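Local coordinates for chloroplast pentatricopeptide repeat protein 10 (Zea mays, PDB 4M59) that binds two similar intergenic RNA regions, near atpH and psaJ, in chloroplast transcripts and stabilises them as a barrier to exonucleases, at residues D299-L304 with L324-K329; D306-T311 with V317-L322; E578-E583 with A618-S623; A474-I479 with I501-C506. The protein carries 4 engineered substitutions. All coordinates share one frame; numbering follows the deposited sequence.

Contact 1 (D299-L304 with L324-K329)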
loop_
_atom_site.group_PDB
_atom_site.type_symbol
_atom_site.label_atom_id
_atom_site.label_comp_id
_atom_site.label_asym_id
_atom_site.label_seq_id
_atom_site.Cartn_x
_atom_site.Cartn_y
_atom_site.Cartn_z
ATOM N N ASP A 299 -4.666 10.195 -16.816
ATOM C CA ASP A 299 -5.019 11.271 -17.710
ATOM C C ASP A 299 -5.412 10.667 -19.034
ATOM O O ASP A 299 -6.190 11.245 -19.778
ATOM C CB ASP A 299 -3.855 12.219 -17.866
ATOM C CG ASP A 299 -3.122 12.440 -16.564
ATOM O OD1 ASP A 299 -2.461 11.489 -16.105
ATOM O OD2 ASP A 299 -3.203 13.550 -16.002
ATOM N N GLU A 300 -4.884 9.484 -19.314
ATOM C CA GLU A 300 -5.230 8.768 -20.527
ATOM C C GLU A 300 -6.641 8.230 -20.451
ATOM O O GLU A 300 -7.417 8.368 -21.383
ATOM C CB GLU A 300 -4.264 7.616 -20.797
ATOM C CG GLU A 300 -2.876 8.027 -21.252
ATOM C CD GLU A 300 -2.192 6.950 -22.069
ATOM O OE1 GLU A 300 -0.949 6.861 -22.036
ATOM O OE2 GLU A 300 -2.899 6.198 -22.760
ATOM N N ALA A 301 -6.964 7.595 -19.339
ATOM C CA ALA A 301 -8.261 6.979 -19.201
ATOM C C ALA A 301 -9.320 8.026 -19.353
ATOM O O ALA A 301 -10.378 7.790 -19.913
ATOM C CB ALA A 301 -8.369 6.317 -17.873
ATOM N N LEU A 302 -9.023 9.217 -18.839
ATOM C CA LEU A 302 -9.918 10.354 -18.971
ATOM C C LEU A 302 -10.143 10.627 -20.449
ATOM O O LEU A 302 -11.277 10.784 -20.899
ATOM C CB LEU A 302 -9.309 11.586 -18.302
ATOM C CG LEU A 302 -9.975 12.094 -17.020
ATOM C CD1 LEU A 302 -10.704 10.970 -16.298
ATOM C CD2 LEU A 302 -8.941 12.741 -16.112
ATOM N N ALA A 303 -9.046 10.672 -21.197
ATOM C CA ALA A 303 -9.106 10.907 -22.617
ATOM C C ALA A 303 -10.037 9.915 -23.279
ATOM O O ALA A 303 -10.842 10.303 -24.107
ATOM C CB ALA A 303 -7.748 10.813 -23.202
ATOM N N LEU A 304 -9.955 8.645 -22.912
ATOM C CA LEU A 304 -10.855 7.669 -23.509
ATOM C C LEU A 304 -12.250 8.035 -23.133
ATOM O O LEU A 304 -13.178 7.872 -23.916
ATOM C CB LEU A 304 -10.587 6.249 -23.017
ATOM C CG LEU A 304 -11.462 5.110 -23.578
ATOM C CD1 LEU A 304 -10.716 3.816 -23.494
ATOM C CD2 LEU A 304 -12.800 4.938 -22.880
ATOM N N LEU A 324 -14.680 8.379 -11.074
ATOM C CA LEU A 324 -14.519 9.220 -9.908
ATOM C C LEU A 324 -13.555 8.602 -8.926
ATOM O O LEU A 324 -12.709 9.282 -8.365
ATOM C CB LEU A 324 -15.871 9.464 -9.248
ATOM C CG LEU A 324 -16.825 10.319 -10.069
ATOM C CD1 LEU A 324 -18.194 10.304 -9.495
ATOM C CD2 LEU A 324 -16.323 11.720 -10.131
ATOM N N GLY A 325 -13.680 7.300 -8.727
ATOM C CA GLY A 325 -12.827 6.593 -7.809
ATOM C C GLY A 325 -11.381 6.755 -8.166
ATOM O O GLY A 325 -10.545 6.973 -7.309
ATOM N N MET A 326 -11.101 6.627 -9.461
ATOM C CA MET A 326 -9.761 6.810 -9.989
ATOM C C MET A 326 -9.261 8.193 -9.630
ATOM O O MET A 326 -8.124 8.365 -9.188
ATOM C CB MET A 326 -9.764 6.666 -11.510
ATOM C CG MET A 326 -9.819 5.236 -12.013
ATOM S SD MET A 326 -9.742 5.177 -13.812
ATOM C CE MET A 326 -8.668 6.571 -14.146
ATOM N N LEU A 327 -10.118 9.187 -9.824
ATOM C CA LEU A 327 -9.753 10.551 -9.529
ATOM C C LEU A 327 -9.619 10.751 -8.043
ATOM O O LEU A 327 -8.956 11.667 -7.592
ATOM C CB LEU A 327 -10.818 11.486 -10.054
ATOM C CG LEU A 327 -11.090 11.392 -11.536
ATOM C CD1 LEU A 327 -12.267 12.236 -11.870
ATOM C CD2 LEU A 327 -9.889 11.875 -12.262
ATOM N N GLY A 328 -10.272 9.886 -7.285
ATOM C CA GLY A 328 -10.307 10.026 -5.852
ATOM C C GLY A 328 -8.933 9.905 -5.274
ATOM O O GLY A 328 -8.477 10.757 -4.533
ATOM N N LYS A 329 -8.258 8.876 -5.713
ATOM C CA LYS A 329 -6.969 8.557 -5.199
ATOM C C LYS A 329 -5.973 9.583 -5.554
ATOM O O LYS A 329 -4.915 9.627 -4.994
ATOM C CB LYS A 329 -6.533 7.243 -5.757
ATOM C CG LYS A 329 -7.267 6.120 -5.181
ATOM C CD LYS A 329 -7.593 5.110 -6.220
ATOM C CE LYS A 329 -8.193 3.899 -5.591
ATOM N NZ LYS A 329 -8.941 4.188 -4.348
#
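Met326 reaches across from the second helix and sets its terminal methyl against Ala301, with Met326 CE 3.7 Å from Ala301 CB. The conformation of the methionine explains this. Its CG lies beside the backbone N (chi1 -78°) and the next torsion is extended, which carries SD out toward the other helix. The last torsion then bends (chi3 34°) and turns CE toward Ala301. Met326 SD hangs slightly further off, at 4.4 Å from Ala301 CB. Ala301 offers only its CB, which points toward the other helix, and the methionine covers the larger part of the gap. No hydrogen bond passes between the two segments; the 137 Å² they bury is covered by methyl, methylene and thioether groups.

The helices involved, 298-310 and 317-328, run roughly antiparallel, and they belong to the predicted PPR 7 and PPR 8 repeats: this is a joint between successive units of a helical-repeat solenoid.

One residue further along each helix, two leucines meet through their branch ends. Leu327 has an ordinary rotamer, and its CD2 stands before the fork of Leu302, at 4.1 Å from Leu302 CD2 and 4.2 Å from Leu302 CD1. Leu302 itself is far from a staggered form (chi1 -111°), and its two methyls are spread toward the neighbour. Helix 282-295 backs the Ala301 side through Met289, while helix 333-346 covers Leu327 with Val335 and Met336. Arg332 packs on both leucines and, through NH1, makes a salt bridge to Asp299 OD2.

Contact 2 (D306-T311 with V317-L322)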
loop_
_atom_site.group_PDB
_atom_site.type_symbol
_atom_site.label_atom_id
_atom_site.label_comp_id
_atom_site.label_asym_id
_atom_site.label_seq_id
_atom_site.Cartn_x
_atom_site.Cartn_y
_atom_site.Cartn_z
ATOM N N ASP A 306 -13.548 10.795 -22.682
ATOM C CA ASP A 306 -14.024 11.863 -23.550
ATOM C C ASP A 306 -14.528 11.288 -24.866
ATOM O O ASP A 306 -15.443 11.833 -25.484
ATOM C CB ASP A 306 -12.902 12.866 -23.820
ATOM C CG ASP A 306 -12.948 14.060 -22.887
ATOM O OD1 ASP A 306 -13.888 14.143 -22.068
ATOM O OD2 ASP A 306 -12.042 14.917 -22.974
ATOM N N GLN A 307 -13.928 10.180 -25.293
ATOM C CA GLN A 307 -14.277 9.555 -26.563
ATOM C C GLN A 307 -15.504 8.652 -26.461
ATOM O O GLN A 307 -16.393 8.703 -27.308
ATOM C CB GLN A 307 -13.089 8.768 -27.116
ATOM C CG GLN A 307 -12.071 9.621 -27.854
ATOM C CD GLN A 307 -11.545 10.765 -27.009
ATOM O OE1 GLN A 307 -12.049 11.029 -25.919
ATOM N NE2 GLN A 307 -10.522 11.445 -27.508
ATOM N N MET A 308 -15.550 7.823 -25.423
ATOM C CA MET A 308 -16.677 6.920 -25.230
ATOM C C MET A 308 -17.995 7.669 -25.393
ATOM O O MET A 308 -19.031 7.070 -25.677
ATOM C CB MET A 308 -16.619 6.262 -23.852
ATOM C CG MET A 308 -17.837 5.413 -23.525
ATOM S SD MET A 308 -17.817 4.782 -21.839
ATOM C CE MET A 308 -19.462 4.086 -21.719
ATOM N N LYS A 309 -17.949 8.983 -25.213
ATOM C CA LYS A 309 -19.139 9.819 -25.336
ATOM C C LYS A 309 -19.261 10.392 -26.744
ATOM O O LYS A 309 -20.217 10.100 -27.461
ATOM C CB LYS A 309 -19.110 10.951 -24.309
ATOM C CG LYS A 309 -19.108 10.479 -22.865
ATOM C CD LYS A 309 -19.069 11.649 -21.898
ATOM C CE LYS A 309 -17.850 11.585 -20.993
ATOM N NZ LYS A 309 -17.044 12.836 -21.057
ATOM N N LYS A 310 -18.285 11.207 -27.134
ATOM C CA LYS A 310 -18.283 11.821 -28.452
ATOM C C LYS A 310 -18.210 10.762 -29.551
ATOM O O LYS A 310 -18.028 11.085 -30.726
ATOM C CB LYS A 310 -17.114 12.799 -28.587
ATOM C CG LYS A 310 -16.838 13.610 -27.333
ATOM C CD LYS A 310 -15.395 14.088 -27.289
ATOM C CE LYS A 310 -15.301 15.522 -26.799
ATOM N NZ LYS A 310 -16.505 16.318 -27.177
ATOM N N THR A 311 -18.385 9.507 -29.162
ATOM C CA THR A 311 -18.364 8.397 -30.107
ATOM C C THR A 311 -19.684 7.633 -30.121
ATOM O O THR A 311 -19.955 6.879 -31.055
ATOM C CB THR A 311 -17.209 7.425 -29.807
ATOM O OG1 THR A 311 -15.991 8.161 -29.640
ATOM C CG2 THR A 311 -17.042 6.431 -30.947
ATOM N N VAL A 317 -24.098 5.454 -14.072
ATOM C CA VAL A 317 -23.568 5.838 -12.778
ATOM C C VAL A 317 -22.426 4.950 -12.361
ATOM O O VAL A 317 -21.510 5.390 -11.695
ATOM C CB VAL A 317 -24.626 5.752 -11.709
ATOM C CG1 VAL A 317 -24.242 6.615 -10.559
ATOM C CG2 VAL A 317 -25.933 6.207 -12.255
ATOM N N ASN A 318 -22.492 3.689 -12.748
ATOM C CA ASN A 318 -21.456 2.748 -12.397
ATOM C C ASN A 318 -20.187 3.091 -13.109
ATOM O O ASN A 318 -19.107 2.971 -12.560
ATOM C CB ASN A 318 -21.871 1.347 -12.786
ATOM C CG ASN A 318 -23.261 1.024 -12.356
ATOM O OD1 ASN A 318 -23.839 1.721 -11.532
ATOM N ND2 ASN A 318 -23.817 -0.040 -12.901
ATOM N N THR A 319 -20.328 3.517 -14.351
ATOM C CA THR A 319 -19.195 3.939 -15.146
ATOM C C THR A 319 -18.583 5.212 -14.579
ATOM O O THR A 319 -17.377 5.338 -14.472
ATOM C CB THR A 319 -19.625 4.188 -16.584
ATOM O OG1 THR A 319 -20.407 3.088 -17.040
ATOM C CG2 THR A 319 -18.430 4.335 -17.459
ATOM N N TYR A 320 -19.435 6.150 -14.201
ATOM C CA TYR A 320 -18.980 7.402 -13.637
ATOM C C TYR A 320 -18.298 7.217 -12.297
ATOM O O TYR A 320 -17.249 7.787 -12.070
ATOM C CB TYR A 320 -20.142 8.379 -13.515
ATOM C CG TYR A 320 -20.338 9.296 -14.698
ATOM C CD1 TYR A 320 -19.446 10.309 -14.961
ATOM C CD2 TYR A 320 -21.430 9.179 -15.525
ATOM C CE1 TYR A 320 -19.621 11.154 -16.020
ATOM C CE2 TYR A 320 -21.609 10.018 -16.584
ATOM C CZ TYR A 320 -20.700 11.001 -16.825
ATOM O OH TYR A 320 -20.866 11.851 -17.880
ATOM N N ASN A 321 -18.890 6.429 -11.405
ATOM C CA ASN A 321 -18.283 6.181 -10.105
ATOM C C ASN A 321 -16.915 5.584 -10.262
ATOM O O ASN A 321 -16.014 5.852 -9.491
ATOM C CB ASN A 321 -19.106 5.201 -9.289
ATOM C CG ASN A 321 -20.503 5.642 -9.095
ATOM O OD1 ASN A 321 -21.387 4.841 -8.861
ATOM N ND2 ASN A 321 -20.718 6.937 -9.181
ATOM N N LEU A 322 -16.792 4.741 -11.267
ATOM C CA LEU A 322 -15.550 4.093 -11.578
ATOM C C LEU A 322 -14.514 5.151 -11.850
ATOM O O LEU A 322 -13.414 5.100 -11.329
ATOM C CB LEU A 322 -15.765 3.215 -12.804
ATOM C CG LEU A 322 -14.669 2.342 -13.379
ATOM C CD1 LEU A 322 -15.307 1.083 -13.838
ATOM C CD2 LEU A 322 -13.985 2.999 -14.552
#
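Met308 is stretched out along all three torsions (chi1 174°), and this full extension brings its thioether to the methyl of Thr319, where Met308 CE lies 4.4 Å from Thr319 CG2. Thr319 holds OG1 beside its own backbone N (chi1 -48°), which turns CG2 toward the methionine. The hydroxyl is engaged elsewhere, in a hydrogen bond with Asn316 OD1 just ahead of helix 317-328.

The second meeting brings a methylene to a phenol oxygen. Lys309 passes its aliphatic chain toward Tyr320, and Lys309 CE stops 4.3 Å from Tyr320 OH. The ammonium group lies further off, Lys309 NZ being 5.1 Å from Tyr320 OH, and it makes a salt bridge within its own helix, Lys309 NZ to Asp306 OD1 at 3.6 Å. Phe305 ties the two together from outside: Lys309 makes a cation-pi contact with it, and Tyr320 meets it edge-to-face. Tyr320 OH also makes a weak hydrogen bond to Glu342 OE2.

The turn between predicted repeats PPR 7 and PPR 8 is closed here, with Pro315 of the connecting loop packed on both Met308 and Tyr320.

No hydrogen bond crosses between the segments. Their 102 Å² of shared surface rests on van der Waals contact, Met308 on the Thr319 methyl and a Lys309 methylene beside the Tyr320 hydroxyl; the lysine charge is likely to be steadied by Asp306 and Phe305, with Glu342 as a long, weak partner.

Contact 3 (E578-E583 with A618-S623)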
loop_
_atom_site.group_PDB
_atom_site.type_symbol
_atom_site.label_atom_id
_atom_site.label_comp_id
_atom_site.label_asym_id
_atom_site.label_seq_id
_atom_site.Cartn_x
_atom_site.Cartn_y
_atom_site.Cartn_z
ATOM N N GLU A 578 32.351 15.579 20.034
ATOM C CA GLU A 578 33.263 15.065 19.050
ATOM C C GLU A 578 32.719 15.494 17.726
ATOM O O GLU A 578 32.104 14.725 17.018
ATOM C CB GLU A 578 33.325 13.558 19.118
ATOM C CG GLU A 578 33.785 13.043 20.447
ATOM C CD GLU A 578 35.275 13.053 20.580
ATOM O OE1 GLU A 578 35.946 13.575 19.675
ATOM O OE2 GLU A 578 35.779 12.537 21.590
ATOM N N SER A 579 32.935 16.751 17.395
ATOM C CA SER A 579 32.318 17.315 16.228
ATOM C C SER A 579 33.158 17.063 15.003
ATOM O O SER A 579 32.746 17.350 13.893
ATOM C CB SER A 579 32.137 18.806 16.432
ATOM O OG SER A 579 31.757 19.079 17.764
ATOM N N TRP A 580 34.345 16.532 15.204
ATOM C CA TRP A 580 35.192 16.218 14.080
ATOM C C TRP A 580 34.695 14.960 13.421
ATOM O O TRP A 580 34.699 14.834 12.201
ATOM C CB TRP A 580 36.612 16.041 14.545
ATOM C CG TRP A 580 37.202 17.311 14.980
ATOM C CD1 TRP A 580 37.237 17.811 16.241
ATOM C CD2 TRP A 580 37.840 18.275 14.147
ATOM N NE1 TRP A 580 37.867 19.026 16.251
ATOM C CE2 TRP A 580 38.249 19.332 14.972
ATOM C CE3 TRP A 580 38.117 18.342 12.780
ATOM C CZ2 TRP A 580 38.918 20.442 14.476
ATOM C CZ3 TRP A 580 38.778 19.443 12.293
ATOM C CH2 TRP A 580 39.168 20.480 13.137
ATOM N N GLU A 581 34.258 14.026 14.248
ATOM C CA GLU A 581 33.693 12.790 13.765
ATOM C C GLU A 581 32.386 13.105 13.075
ATOM O O GLU A 581 31.909 12.341 12.245
ATOM C CB GLU A 581 33.457 11.833 14.920
ATOM C CG GLU A 581 33.088 10.441 14.499
ATOM C CD GLU A 581 34.288 9.623 14.134
ATOM O OE1 GLU A 581 35.404 10.027 14.495
ATOM O OE2 GLU A 581 34.121 8.570 13.490
ATOM N N ALA A 582 31.806 14.246 13.409
ATOM C CA ALA A 582 30.541 14.621 12.824
ATOM C C ALA A 582 30.726 15.016 11.376
ATOM O O ALA A 582 29.832 14.831 10.563
ATOM C CB ALA A 582 29.924 15.741 13.599
ATOM N N GLU A 583 31.888 15.555 11.048
ATOM C CA GLU A 583 32.143 16.032 9.697
ATOM C C GLU A 583 32.537 14.892 8.785
ATOM O O GLU A 583 32.288 14.932 7.587
ATOM C CB GLU A 583 33.241 17.084 9.692
ATOM C CG GLU A 583 33.435 17.752 8.361
ATOM C CD GLU A 583 34.723 18.507 8.295
ATOM O OE1 GLU A 583 34.816 19.440 7.484
ATOM O OE2 GLU A 583 35.649 18.168 9.057
ATOM N N ALA A 618 34.143 26.226 11.976
ATOM C CA ALA A 618 32.764 26.384 11.595
ATOM C C ALA A 618 32.718 27.115 10.271
ATOM O O ALA A 618 31.922 26.784 9.404
ATOM C CB ALA A 618 32.031 27.153 12.631
ATOM N N GLN A 619 33.584 28.109 10.105
ATOM C CA GLN A 619 33.649 28.831 8.849
ATOM C C GLN A 619 34.083 27.886 7.755
ATOM O O GLN A 619 33.637 28.007 6.619
ATOM C CB GLN A 619 34.617 30.011 8.931
ATOM C CG GLN A 619 34.091 31.208 9.680
ATOM C CD GLN A 619 32.810 31.739 9.093
ATOM O OE1 GLN A 619 32.790 32.272 7.985
ATOM N NE2 GLN A 619 31.724 31.592 9.822
ATOM N N ARG A 620 34.972 26.957 8.087
ATOM C CA ARG A 620 35.495 26.014 7.106
ATOM C C ARG A 620 34.378 25.215 6.438
ATOM O O ARG A 620 34.402 24.983 5.229
ATOM C CB ARG A 620 36.497 25.059 7.762
ATOM C CG ARG A 620 37.488 24.436 6.790
ATOM C CD ARG A 620 38.113 23.180 7.374
ATOM N NE ARG A 620 37.134 22.113 7.550
ATOM C CZ ARG A 620 37.063 21.336 8.625
ATOM N NH1 ARG A 620 37.919 21.502 9.624
ATOM N NH2 ARG A 620 36.140 20.389 8.702
ATOM N N VAL A 621 33.401 24.803 7.237
ATOM C CA VAL A 621 32.283 24.023 6.747
ATOM C C VAL A 621 31.369 24.883 5.911
ATOM O O VAL A 621 30.961 24.497 4.830
ATOM C CB VAL A 621 31.478 23.463 7.919
ATOM C CG1 VAL A 621 30.367 22.585 7.422
ATOM C CG2 VAL A 621 32.387 22.689 8.831
ATOM N N LEU A 622 31.053 26.060 6.422
ATOM C CA LEU A 622 30.161 26.969 5.734
ATOM C C LEU A 622 30.712 27.295 4.373
ATOM O O LEU A 622 29.963 27.462 3.418
ATOM C CB LEU A 622 30.008 28.250 6.534
ATOM C CG LEU A 622 29.534 29.450 5.730
ATOM C CD1 LEU A 622 28.082 29.300 5.374
ATOM C CD2 LEU A 622 29.772 30.716 6.502
ATOM N N SER A 623 32.029 27.384 4.292
ATOM C CA SER A 623 32.683 27.727 3.051
ATOM C C SER A 623 32.253 26.762 1.970
ATOM O O SER A 623 31.619 27.142 0.994
ATOM C CB SER A 623 34.187 27.670 3.229
ATOM O OG SER A 623 34.831 28.099 2.055
#
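Segments 578-583 and 618-623 run in roughly the same direction, and their closest alpha carbons, those of Glu583 and Val621, are 8.5 Å apart. The first segment enters helix 580-590, with Glu583 N bonded to Trp580 O; the second lies wholly within helix 615-627.

Long side chains span the gap. Glu583 and Arg620 form a salt bridge through Glu583 OE1 and Arg620 NH2, but the modelled 2.0 Å is too short to be real, and the exact placing of the groups is doubtful. As modelled, Glu583 leaves with CG anti to its backbone N (chi1 -172°) and stays extended, which delivers its carboxylate to the edge of the Arg620 guanidinium. A bend at chi3 (66°) turns that guanidinium toward Glu583 and Trp580. Arg620 NH1 comes obliquely to the Trp580 ring, 3.5 Å from Trp580 CZ3, and also has a salt bridge with Glu617 OE2. The arginine thus has two carboxylate partners, Glu583 at NH2 and Glu617 at NH1, whose charges would probably complement its own. Val621 lies beside the carboxylate end of Glu583.

Phe609 of the intervening helix 599-612 packs on both Trp580 and Val621. One helix from predicted repeat PPR 15 is here laid alongside its counterpart from PPR 16, with a helix of the hairpin behind them: the side-by-side stacking of equivalent helices by which PPR units build a superhelix.

Contact 4 (A474-I479 with I501-C506)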
loop_
_atom_site.group_PDB
_atom_site.type_symbol
_atom_site.label_atom_id
_atom_site.label_comp_id
_atom_site.label_asym_id
_atom_site.label_seq_id
_atom_site.Cartn_x
_atom_site.Cartn_y
_atom_site.Cartn_z
ATOM N N ALA A 474 0.851 12.984 31.615
ATOM C CA ALA A 474 0.190 12.200 32.640
ATOM C C ALA A 474 -0.897 11.305 32.071
ATOM O O ALA A 474 -1.332 10.361 32.717
ATOM C CB ALA A 474 -0.376 13.100 33.703
ATOM N N GLY A 475 -1.347 11.616 30.866
ATOM C CA GLY A 475 -2.370 10.827 30.211
ATOM C C GLY A 475 -1.742 9.732 29.387
ATOM O O GLY A 475 -2.364 8.722 29.101
ATOM N N ILE A 476 -0.502 9.941 29.003
ATOM C CA ILE A 476 0.244 8.907 28.337
ATOM C C ILE A 476 0.471 7.794 29.312
ATOM O O ILE A 476 0.010 6.685 29.118
ATOM C CB ILE A 476 1.593 9.403 27.908
ATOM C CG1 ILE A 476 1.434 10.433 26.801
ATOM C CG2 ILE A 476 2.438 8.252 27.433
ATOM C CD1 ILE A 476 2.726 11.016 26.351
ATOM N N ALA A 477 1.185 8.113 30.377
ATOM C CA ALA A 477 1.495 7.158 31.416
ATOM C C ALA A 477 0.238 6.469 31.868
ATOM O O ALA A 477 0.238 5.288 32.154
ATOM C CB ALA A 477 2.129 7.864 32.568
ATOM N N ALA A 478 -0.846 7.215 31.902
ATOM C CA ALA A 478 -2.125 6.660 32.276
ATOM C C ALA A 478 -2.595 5.641 31.265
ATOM O O ALA A 478 -3.487 4.855 31.541
ATOM C CB ALA A 478 -3.138 7.757 32.402
ATOM N N ILE A 479 -1.988 5.659 30.086
ATOM C CA ILE A 479 -2.320 4.696 29.045
ATOM C C ILE A 479 -1.375 3.506 29.126
ATOM O O ILE A 479 -1.786 2.358 28.969
ATOM C CB ILE A 479 -2.245 5.324 27.645
ATOM C CG1 ILE A 479 -3.310 6.412 27.500
ATOM C CG2 ILE A 479 -2.414 4.256 26.573
ATOM C CD1 ILE A 479 -3.609 6.798 26.068
ATOM N N ILE A 501 6.501 7.143 19.679
ATOM C CA ILE A 501 6.364 8.453 19.079
ATOM C C ILE A 501 5.860 9.485 20.069
ATOM O O ILE A 501 6.413 10.565 20.179
ATOM C CB ILE A 501 5.408 8.384 17.888
ATOM C CG1 ILE A 501 6.088 7.677 16.727
ATOM C CG2 ILE A 501 4.980 9.760 17.460
ATOM C CD1 ILE A 501 5.195 7.437 15.558
ATOM N N ALA A 502 4.815 9.140 20.801
ATOM C CA ALA A 502 4.176 10.095 21.686
ATOM C C ALA A 502 5.041 10.436 22.872
ATOM O O ALA A 502 4.777 11.394 23.575
ATOM C CB ALA A 502 2.844 9.576 22.146
ATOM N N ASN A 503 6.058 9.617 23.105
ATOM C CA ASN A 503 6.982 9.839 24.205
ATOM C C ASN A 503 8.206 10.592 23.714
ATOM O O ASN A 503 8.945 11.179 24.501
ATOM C CB ASN A 503 7.389 8.514 24.846
ATOM C CG ASN A 503 6.403 8.051 25.898
ATOM O OD1 ASN A 503 6.246 8.687 26.940
ATOM N ND2 ASN A 503 5.730 6.939 25.630
ATOM N N PHE A 504 8.409 10.577 22.401
ATOM C CA PHE A 504 9.494 11.315 21.814
ATOM C C PHE A 504 9.059 12.746 21.741
ATOM O O PHE A 504 9.773 13.641 22.153
ATOM C CB PHE A 504 9.791 10.804 20.419
ATOM C CG PHE A 504 10.941 11.486 19.764
ATOM C CD1 PHE A 504 12.181 11.472 20.342
ATOM C CD2 PHE A 504 10.787 12.126 18.568
ATOM C CE1 PHE A 504 13.234 12.091 19.742
ATOM C CE2 PHE A 504 11.843 12.744 17.971
ATOM C CZ PHE A 504 13.066 12.724 18.558
ATOM N N LYS A 505 7.857 12.950 21.230
ATOM C CA LYS A 505 7.338 14.285 21.027
ATOM C C LYS A 505 7.265 15.021 22.343
ATOM O O LYS A 505 7.308 16.244 22.375
ATOM C CB LYS A 505 5.956 14.232 20.385
ATOM N N CYS A 506 7.154 14.261 23.424
ATOM C CA CYS A 506 7.096 14.821 24.756
ATOM C C CYS A 506 8.391 14.535 25.498
ATOM O O CYS A 506 8.490 14.768 26.692
ATOM C CB CYS A 506 5.917 14.247 25.532
ATOM S SG CYS A 506 4.317 14.580 24.822
#
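Ile476 is the one residue of its segment that touches 501-506, and it does so with two branches. Helix 473-483 of predicted repeat PPR 12 is here packed roughly antiparallel on helix 493-504 of PPR 13, a repeat-to-repeat joint of the PPR superhelix. Ile476 CG1 sits beside the backbone N (chi1 -68°), and the extended next torsion sends Ile476 CD1 toward segment 501-506, 4.4 Å from Ala502 CB and 4.2 Å from Cys506 SG. The other branch lies against the amide of Asn503: Ile476 CG2 is 3.9 Å from Asn503 OD1, with Asn503 ND2 about as near.

Cutting the side chain back to an alanine is likely to open a gap beside Ala502 and Cys506 and to take the CG2 methyl away from the Asn503 amide. That amide is positioned by its own helix, ND2 giving a hydrogen bond to Leu499 O. Further out, Leu464 and Ala468 of helix 458-468 pack on Ala502, and Arg508 lies on Ile476. On the same helix as Ala502, Ile501 packs on a sugar and Phe504 on a phosphate of the bound RNA. The nearest approach of all is to the backbone: Ile476 CD1 stands 3.5 Å from Ala502 O.

Coming from the N terminus, the chain first meets contacts 1 and 2, which share helices 298-310 and 317-328. Contact 2 closes the short turn between them and is nested inside the longer loop closed by contact 1, their centres 10 Å apart, so the same helix pair is tied at two levels. Contact 4 follows in series and closes the loop from 474-479 to 501-506, joining predicted repeats PPR 12 and 13 about 42 Å from contact 1 between centres. Contact 3 closes last, around a loop holding helix 599-612, and links PPR 15 to 16; its centre is 35 Å from that of contact 4. No loops cross, and each tie binds neighbouring repeats.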